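Translation initiation factor eIF-2B (Pyrococcus horikoshii, PDB 1VB5) is the regulatory subunit of archaeal initiation factor 2B and probably promotes the exchange of GDP for GTP on initiation factor 2. Local coordinates at residues A104-D109 with A178-V183; A185-K190 with G230-M235. One frame throughout, in Å; residues are numbered along the deposited sequence.

How the interactions relate
Interactions 1 and 2 follow each other along one run of chain. Strand 180-183 of the large, mostly parallel sheet serves interaction 1, and after it the chain passes almost directly into 185-190, which carries strand 187-188 of the small antiparallel sheet and serves interaction 2. Their centres lie about 25 Å apart, and apart from adjoining in sequence the two contacts do not touch. Interaction 1 sits about 18 Å from the centre of the chain and packs the end of helix 78-106 on strand 180-183. Interaction 2, about 11 Å from that centre, joins the small sheet to the long loop between strands 214-217 and 240-241. Both are apolar contacts, and interaction 2 has the smaller interface.

Interaction 1: residues A104-D109 with A178-V183; sequences AQLIDD and ASIAIV
Leu106 and Ile107, where helix 78-106 runs out, cover Ile180 and Ile182 on one face of the mostly parallel sheet, an alpha/beta arrangement consistent with a Rossmann-like fold. Strand 180-183 is an inner strand, lying between 111-115 and 214-217, and its residues alternate: Ile180 and Ile182 point toward the helix end, whereas Ala181 and Val183 meet helix 200-209 on the other face. Ile180 is drawn out straight, its CG1 anti to the backbone N (chi1 -177°), and its terminal CD1 comes up to the branch carbon CG of Leu106 at 4.2 Å; Leu106 CD2 is almost as near to that CD1, at 4.3 Å. One step along, Ile182 CD1 meets the flank of Ile107, 4.2 Å from its CG1 and 4.4 Å from its CD1. Beta-branched isoleucine suits the strand and spans the distance with its CD1 arm; leucine offers its fork from the last helical turn. Ile107, the first residue to leave helical geometry, also packs on Ile113 and on Ile125 of helix 120-131. Directional bonds on the helix end include those from Lys134 NZ to the carbonyl oxygens of Ala104 and Ile107, a charge expected to compensate part of the helix dipole. Between the segments themselves the chemistry is wholly apolar: aliphatic carbons bury 137 Å², which implies cohesion by exclusion of water, with packing setting the fit across this pair.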
ATOM      1  N   ALA B 104     -23.515  -6.940 -10.398  1.00 23.92           N
ATOM      2  CA  ALA B 104     -24.325  -5.742 -10.186  1.00 24.34           C
ATOM      3  C   ALA B 104     -25.482  -6.040  -9.245  1.00 24.50           C
ATOM      4  O   ALA B 104     -25.862  -5.207  -8.424  1.00 26.53           O
ATOM      5  CB  ALA B 104     -24.864  -5.225 -11.523  1.00 18.86           C
ATOM      6  N   GLN B 105     -26.037  -7.239  -9.379  1.00 26.76           N
ATOM      7  CA  GLN B 105     -27.159  -7.688  -8.562  1.00 25.96           C
ATOM      8  C   GLN B 105     -26.743  -7.696  -7.088  1.00 27.93           C
ATOM      9  O   GLN B 105     -27.531  -7.381  -6.195  1.00 28.17           O
ATOM     10  CB  GLN B 105     -27.553  -9.097  -9.007  1.00 32.35           C
ATOM     11  CG  GLN B 105     -29.003  -9.461  -8.806  1.00 44.06           C
ATOM     12  CD  GLN B 105     -29.292 -10.884  -9.250  1.00 50.18           C
ATOM     13  OE1 GLN B 105     -28.913 -11.296 -10.353  1.00 50.61           O
ATOM     14  NE2 GLN B 105     -29.966 -11.644  -8.394  1.00 50.82           N
ATOM     15  N   LEU B 106     -25.489  -8.063  -6.853  1.00 25.83           N
ATOM     16  CA  LEU B 106     -24.918  -8.124  -5.514  1.00 26.50           C
ATOM     17  C   LEU B 106     -24.891  -6.747  -4.849  1.00 30.27           C
ATOM     18  O   LEU B 106     -25.189  -6.611  -3.662  1.00 33.09           O
ATOM     19  CB  LEU B 106     -23.497  -8.679  -5.608  1.00 30.73           C
ATOM     20  CG  LEU B 106     -22.630  -8.862  -4.365  1.00 26.45           C
ATOM     21  CD1 LEU B 106     -23.290  -9.846  -3.404  1.00 19.24           C
ATOM     22  CD2 LEU B 106     -21.261  -9.386  -4.803  1.00 19.55           C
ATOM     23  N   ILE B 107     -24.525  -5.731  -5.623  1.00 24.00           N
ATOM     24  CA  ILE B 107     -24.441  -4.363  -5.125  1.00 23.64           C
ATOM     25  C   ILE B 107     -25.792  -3.866  -4.597  1.00 26.93           C
ATOM     26  O   ILE B 107     -26.846  -4.243  -5.111  1.00 26.24           O
ATOM     27  CB  ILE B 107     -23.919  -3.420  -6.247  1.00 21.70           C
ATOM     28  CG1 ILE B 107     -22.490  -3.826  -6.625  1.00 25.00           C
ATOM     29  CG2 ILE B 107     -23.948  -1.972  -5.784  1.00 27.97           C
ATOM     30  CD1 ILE B 107     -21.906  -3.076  -7.803  1.00 32.87           C
ATOM     31  N   ASP B 108     -25.752  -3.032  -3.560  1.00 28.89           N
ATOM     32  CA  ASP B 108     -26.968  -2.485  -2.964  1.00 30.87           C
ATOM     33  C   ASP B 108     -26.924  -0.963  -2.878  1.00 36.43           C
ATOM     34  O   ASP B 108     -25.850  -0.358  -2.913  1.00 34.59           O
ATOM     35  CB  ASP B 108     -27.168  -3.040  -1.552  1.00 36.27           C
ATOM     36  CG  ASP B 108     -27.446  -4.527  -1.538  1.00 45.05           C
ATOM     37  OD1 ASP B 108     -27.452  -5.106  -0.430  1.00 49.19           O
ATOM     38  OD2 ASP B 108     -27.663  -5.115  -2.624  1.00 54.13           O
ATOM     39  N   ASP B 109     -28.102  -0.354  -2.755  1.00 35.70           N
ATOM     40  CA  ASP B 109     -28.220   1.095  -2.635  1.00 31.50           C
ATOM     41  C   ASP B 109     -27.515   1.568  -1.387  1.00 32.82           C
ATOM     42  O   ASP B 109     -27.627   0.945  -0.331  1.00 39.10           O
ATOM     43  CB  ASP B 109     -29.691   1.513  -2.553  1.00 44.86           C
ATOM     44  CG  ASP B 109     -30.303   1.742  -3.913  1.00 46.14           C
ATOM     45  OD1 ASP B 109     -29.797   2.620  -4.643  1.00 46.77           O
ATOM     46  OD2 ASP B 109     -31.286   1.046  -4.252  1.00 58.17           O
ATOM     47  N   ALA B 178     -15.882   1.633   3.682  1.00 21.20           N
ATOM     48  CA  ALA B 178     -16.540   0.790   2.690  1.00 23.38           C
ATOM     49  C   ALA B 178     -17.574  -0.127   3.311  1.00 22.70           C
ATOM     50  O   ALA B 178     -17.516  -0.415   4.505  1.00 25.86           O
ATOM     51  CB  ALA B 178     -15.502  -0.039   1.943  1.00 23.76           C
ATOM     52  N   SER B 179     -18.520  -0.581   2.496  1.00 20.45           N
ATOM     53  CA  SER B 179     -19.555  -1.500   2.954  1.00 19.80           C
ATOM     54  C   SER B 179     -19.342  -2.834   2.238  1.00 20.07           C
ATOM     55  O   SER B 179     -19.927  -3.858   2.607  1.00 23.54           O
ATOM     56  CB  SER B 179     -20.941  -0.955   2.619  1.00 23.69           C
ATOM     57  OG  SER B 179     -21.105  -0.842   1.216  1.00 26.46           O
ATOM     58  N   ILE B 180     -18.503  -2.808   1.207  1.00 16.47           N
ATOM     59  CA  ILE B 180     -18.204  -4.006   0.437  1.00 16.83           C
ATOM     60  C   ILE B 180     -16.985  -3.775  -0.444  1.00 18.67           C
ATOM     61  O   ILE B 180     -16.743  -2.665  -0.909  1.00 22.07           O
ATOM     62  CB  ILE B 180     -19.415  -4.419  -0.443  1.00 17.46           C
ATOM     63  CG1 ILE B 180     -19.106  -5.715  -1.191  1.00 17.38           C
ATOM     64  CG2 ILE B 180     -19.749  -3.315  -1.431  1.00 17.33           C
ATOM     65  CD1 ILE B 180     -20.326  -6.318  -1.894  1.00 15.34           C
ATOM     66  N   ALA B 181     -16.211  -4.832  -0.653  1.00 18.61           N
ATOM     67  CA  ALA B 181     -15.016  -4.763  -1.472  1.00 14.48           C
ATOM     68  C   ALA B 181     -15.184  -5.700  -2.666  1.00 20.68           C
ATOM     69  O   ALA B 181     -15.683  -6.821  -2.523  1.00 15.71           O
ATOM     70  CB  ALA B 181     -13.793  -5.171  -0.649  1.00 14.79           C
ATOM     71  N   ILE B 182     -14.773  -5.229  -3.839  1.00 16.05           N
ATOM     72  CA  ILE B 182     -14.861  -6.008  -5.061  1.00 13.81           C
ATOM     73  C   ILE B 182     -13.593  -5.803  -5.874  1.00 15.73           C
ATOM     74  O   ILE B 182     -13.323  -4.697  -6.339  1.00 22.39           O
ATOM     75  CB  ILE B 182     -16.074  -5.579  -5.930  1.00 16.18           C
ATOM     76  CG1 ILE B 182     -17.376  -5.788  -5.157  1.00 20.49           C
ATOM     77  CG2 ILE B 182     -16.107  -6.393  -7.220  1.00 21.93           C
ATOM     78  CD1 ILE B 182     -18.630  -5.386  -5.932  1.00 19.56           C
ATOM     79  N   VAL B 183     -12.808  -6.863  -6.034  1.00 17.04           N
ATOM     80  CA  VAL B 183     -11.584  -6.787  -6.813  1.00 14.46           C
ATOM     81  C   VAL B 183     -11.618  -7.852  -7.902  1.00 19.68           C
ATOM     82  O   VAL B 183     -12.439  -8.775  -7.860  1.00 18.41           O
ATOM     83  CB  VAL B 183     -10.328  -7.011  -5.933  1.00 19.41           C
ATOM     84  CG1 VAL B 183     -10.288  -5.970  -4.807  1.00 21.34           C
ATOM     85  CG2 VAL B 183     -10.328  -8.421  -5.355  1.00 14.36           C
TER

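Interaction 2: residues A185-K190 with G230-M235; sequences ADMITK and GDVMLM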
ATOM      1  N   ALA B 185      -9.213 -10.496 -10.594  1.00 19.22           N
ATOM      2  CA  ALA B 185      -8.270 -11.579 -10.375  1.00 15.23           C
ATOM      3  C   ALA B 185      -7.562 -11.944 -11.670  1.00 19.70           C
ATOM      4  O   ALA B 185      -8.163 -11.920 -12.749  1.00 26.50           O
ATOM      5  CB  ALA B 185      -8.992 -12.796  -9.827  1.00 17.62           C
ATOM      6  N   ASP B 186      -6.281 -12.273 -11.555  1.00 14.70           N
ATOM      7  CA  ASP B 186      -5.482 -12.680 -12.698  1.00 19.96           C
ATOM      8  C   ASP B 186      -5.494 -14.205 -12.743  1.00 17.72           C
ATOM      9  O   ASP B 186      -5.253 -14.808 -13.780  1.00 20.88           O
ATOM     10  CB  ASP B 186      -4.049 -12.159 -12.549  1.00 18.38           C
ATOM     11  CG  ASP B 186      -3.978 -10.648 -12.609  1.00 29.88           C
ATOM     12  OD1 ASP B 186      -4.066 -10.085 -13.724  1.00 34.50           O
ATOM     13  OD2 ASP B 186      -3.854 -10.015 -11.540  1.00 30.27           O
ATOM     14  N   MET B 187      -5.792 -14.819 -11.605  1.00 21.15           N
ATOM     15  CA  MET B 187      -5.840 -16.274 -11.518  1.00 20.30           C
ATOM     16  C   MET B 187      -6.471 -16.769 -10.222  1.00 22.13           C
ATOM     17  O   MET B 187      -6.283 -16.172  -9.157  1.00 23.25           O
ATOM     18  CB  MET B 187      -4.427 -16.865 -11.619  1.00 20.01           C
ATOM     19  CG  MET B 187      -4.394 -18.380 -11.468  1.00 18.64           C
ATOM     20  SD  MET B 187      -2.754 -19.115 -11.331  1.00 25.00           S
ATOM     21  CE  MET B 187      -1.936 -18.464 -12.798  1.00 23.17           C
ATOM     22  N   ILE B 188      -7.238 -17.849 -10.328  1.00 20.70           N
ATOM     23  CA  ILE B 188      -7.835 -18.484  -9.164  1.00 16.45           C
ATOM     24  C   ILE B 188      -7.108 -19.826  -9.190  1.00 21.89           C
ATOM     25  O   ILE B 188      -7.315 -20.629 -10.106  1.00 23.84           O
ATOM     26  CB  ILE B 188      -9.356 -18.736  -9.318  1.00 17.21           C
ATOM     27  CG1 ILE B 188     -10.112 -17.415  -9.526  1.00 18.69           C
ATOM     28  CG2 ILE B 188      -9.875 -19.470  -8.089  1.00 17.95           C
ATOM     29  CD1 ILE B 188      -9.963 -16.400  -8.395  1.00 16.09           C
ATOM     30  N   THR B 189      -6.234 -20.057  -8.215  1.00 17.54           N
ATOM     31  CA  THR B 189      -5.470 -21.297  -8.176  1.00 17.55           C
ATOM     32  C   THR B 189      -6.368 -22.508  -7.978  1.00 17.96           C
ATOM     33  O   THR B 189      -7.558 -22.380  -7.690  1.00 19.03           O
ATOM     34  CB  THR B 189      -4.404 -21.276  -7.054  1.00 17.01           C
ATOM     35  OG1 THR B 189      -5.044 -21.182  -5.775  1.00 19.90           O
ATOM     36  CG2 THR B 189      -3.476 -20.087  -7.229  1.00 19.31           C
ATOM     37  N   LYS B 190      -5.782 -23.688  -8.142  1.00 22.90           N
ATOM     38  CA  LYS B 190      -6.509 -24.937  -7.986  1.00 20.87           C
ATOM     39  C   LYS B 190      -7.053 -25.087  -6.565  1.00 16.97           C
ATOM     40  O   LYS B 190      -8.132 -25.640  -6.369  1.00 15.75           O
ATOM     41  CB  LYS B 190      -5.591 -26.119  -8.308  1.00 26.62           C
ATOM     42  CG  LYS B 190      -6.303 -27.454  -8.302  1.00 31.49           C
ATOM     43  CD  LYS B 190      -5.345 -28.612  -8.493  1.00 39.80           C
ATOM     44  CE  LYS B 190      -6.097 -29.937  -8.441  1.00 45.52           C
ATOM     45  NZ  LYS B 190      -5.177 -31.108  -8.550  1.00 58.80           N
ATOM     46  N   GLY B 230       1.003 -22.424  -3.676  1.00 24.33           N
ATOM     47  CA  GLY B 230       2.422 -22.503  -3.388  1.00 27.14           C
ATOM     48  C   GLY B 230       3.354 -22.578  -4.586  1.00 31.23           C
ATOM     49  O   GLY B 230       4.562 -22.373  -4.441  1.00 30.68           O
ATOM     50  N   ASP B 231       2.815 -22.858  -5.769  1.00 28.51           N
ATOM     51  CA  ASP B 231       3.659 -22.968  -6.955  1.00 30.44           C
ATOM     52  C   ASP B 231       3.502 -21.820  -7.945  1.00 30.98           C
ATOM     53  O   ASP B 231       4.143 -21.807  -8.996  1.00 31.31           O
ATOM     54  CB  ASP B 231       3.387 -24.299  -7.660  1.00 32.56           C
ATOM     55  CG  ASP B 231       3.698 -25.498  -6.779  1.00 36.32           C
ATOM     56  OD1 ASP B 231       4.846 -25.593  -6.294  1.00 37.86           O
ATOM     57  OD2 ASP B 231       2.799 -26.342  -6.570  1.00 35.44           O
ATOM     58  N   VAL B 232       2.664 -20.849  -7.604  1.00 31.37           N
ATOM     59  CA  VAL B 232       2.428 -19.709  -8.483  1.00 30.79           C
ATOM     60  C   VAL B 232       3.670 -18.851  -8.724  1.00 36.17           C
ATOM     61  O   VAL B 232       4.473 -18.630  -7.815  1.00 32.62           O
ATOM     62  CB  VAL B 232       1.313 -18.804  -7.918  1.00 32.27           C
ATOM     63  CG1 VAL B 232       1.181 -17.542  -8.762  1.00 30.70           C
ATOM     64  CG2 VAL B 232      -0.001 -19.564  -7.894  1.00 31.12           C
ATOM     65  N   MET B 233       3.818 -18.385  -9.963  1.00 37.28           N
ATOM     66  CA  MET B 233       4.928 -17.518 -10.356  1.00 43.58           C
ATOM     67  C   MET B 233       4.401 -16.085 -10.369  1.00 41.20           C
ATOM     68  O   MET B 233       3.456 -15.777 -11.100  1.00 42.87           O
ATOM     69  CB  MET B 233       5.420 -17.865 -11.766  1.00 45.73           C
ATOM     70  CG  MET B 233       6.189 -19.170 -11.894  1.00 56.89           C
ATOM     71  SD  MET B 233       6.538 -19.573 -13.640  1.00 72.72           S
ATOM     72  CE  MET B 233       7.952 -18.493 -13.989  1.00 59.77           C
ATOM     73  N   LEU B 234       5.000 -15.211  -9.564  1.00 36.02           N
ATOM     74  CA  LEU B 234       4.578 -13.812  -9.510  1.00 33.63           C
ATOM     75  C   LEU B 234       5.533 -12.970 -10.353  1.00 36.02           C
ATOM     76  O   LEU B 234       6.698 -12.779  -9.991  1.00 28.61           O
ATOM     77  CB  LEU B 234       4.567 -13.322  -8.061  1.00 35.09           C
ATOM     78  CG  LEU B 234       3.695 -14.141  -7.102  1.00 35.06           C
ATOM     79  CD1 LEU B 234       3.849 -13.612  -5.683  1.00 32.49           C
ATOM     80  CD2 LEU B 234       2.239 -14.083  -7.548  1.00 27.96           C
ATOM     81  N   MET B 235       5.027 -12.475 -11.480  1.00 37.00           N
ATOM     82  CA  MET B 235       5.816 -11.675 -12.415  1.00 39.22           C
ATOM     83  C   MET B 235       6.345 -10.371 -11.816  1.00 39.40           C
ATOM     84  O   MET B 235       5.697  -9.744 -10.975  1.00 34.18           O
ATOM     85  CB  MET B 235       4.984 -11.383 -13.673  1.00 44.30           C
ATOM     86  CG  MET B 235       5.766 -10.742 -14.814  1.00 47.16           C
ATOM     87  SD  MET B 235       4.815 -10.615 -16.354  1.00 52.33           S
ATOM     88  CE  MET B 235       4.114  -8.962 -16.213  1.00 52.27           C
TER
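Val232 reaches from its loop toward Thr189 and Met187, and its two methyls part company at CB. CB itself stays back, 5.0 Å from Thr189 CG2, leaving the contact to the branches. A chi1 of 174° sends CG1 away from the backbone N and leaves CG2 on the side facing Thr189. CG2 does the touching: it meets Thr189 CG2 at 3.6 Å, methyl against methyl, with the two side chains crossing at about a right angle. The same CG2 lies 4.4 Å from Met187 SD, a looser approach to the thioether. The other branch, CG1, turns along its own loop, 3.8 Å from Leu234 CD2. Met187 SD is in turn 4.3 Å from Thr189 CG2, so the three side chains pack against one another. Threonine suits this place because it divides its labour: CG2 faces the valine, while OG1 is hydrogen-bonded to Asp191 OD1 and Tyr193 N within the turn of the hairpin. Methionine brings a long, flexible thioether that can lie against valine's compact branches. In the fold, Met187 belongs to the edge strand 187-188, where Asp186 and Met187 form a classic beta bulge opposite Val195 of strand 194-197. On the loop side, Leu234 packs on Phe251 of strand 251-254 and on Leu173 of the second subunit, placing this loop between the small antiparallel sheet and the neighbouring chain.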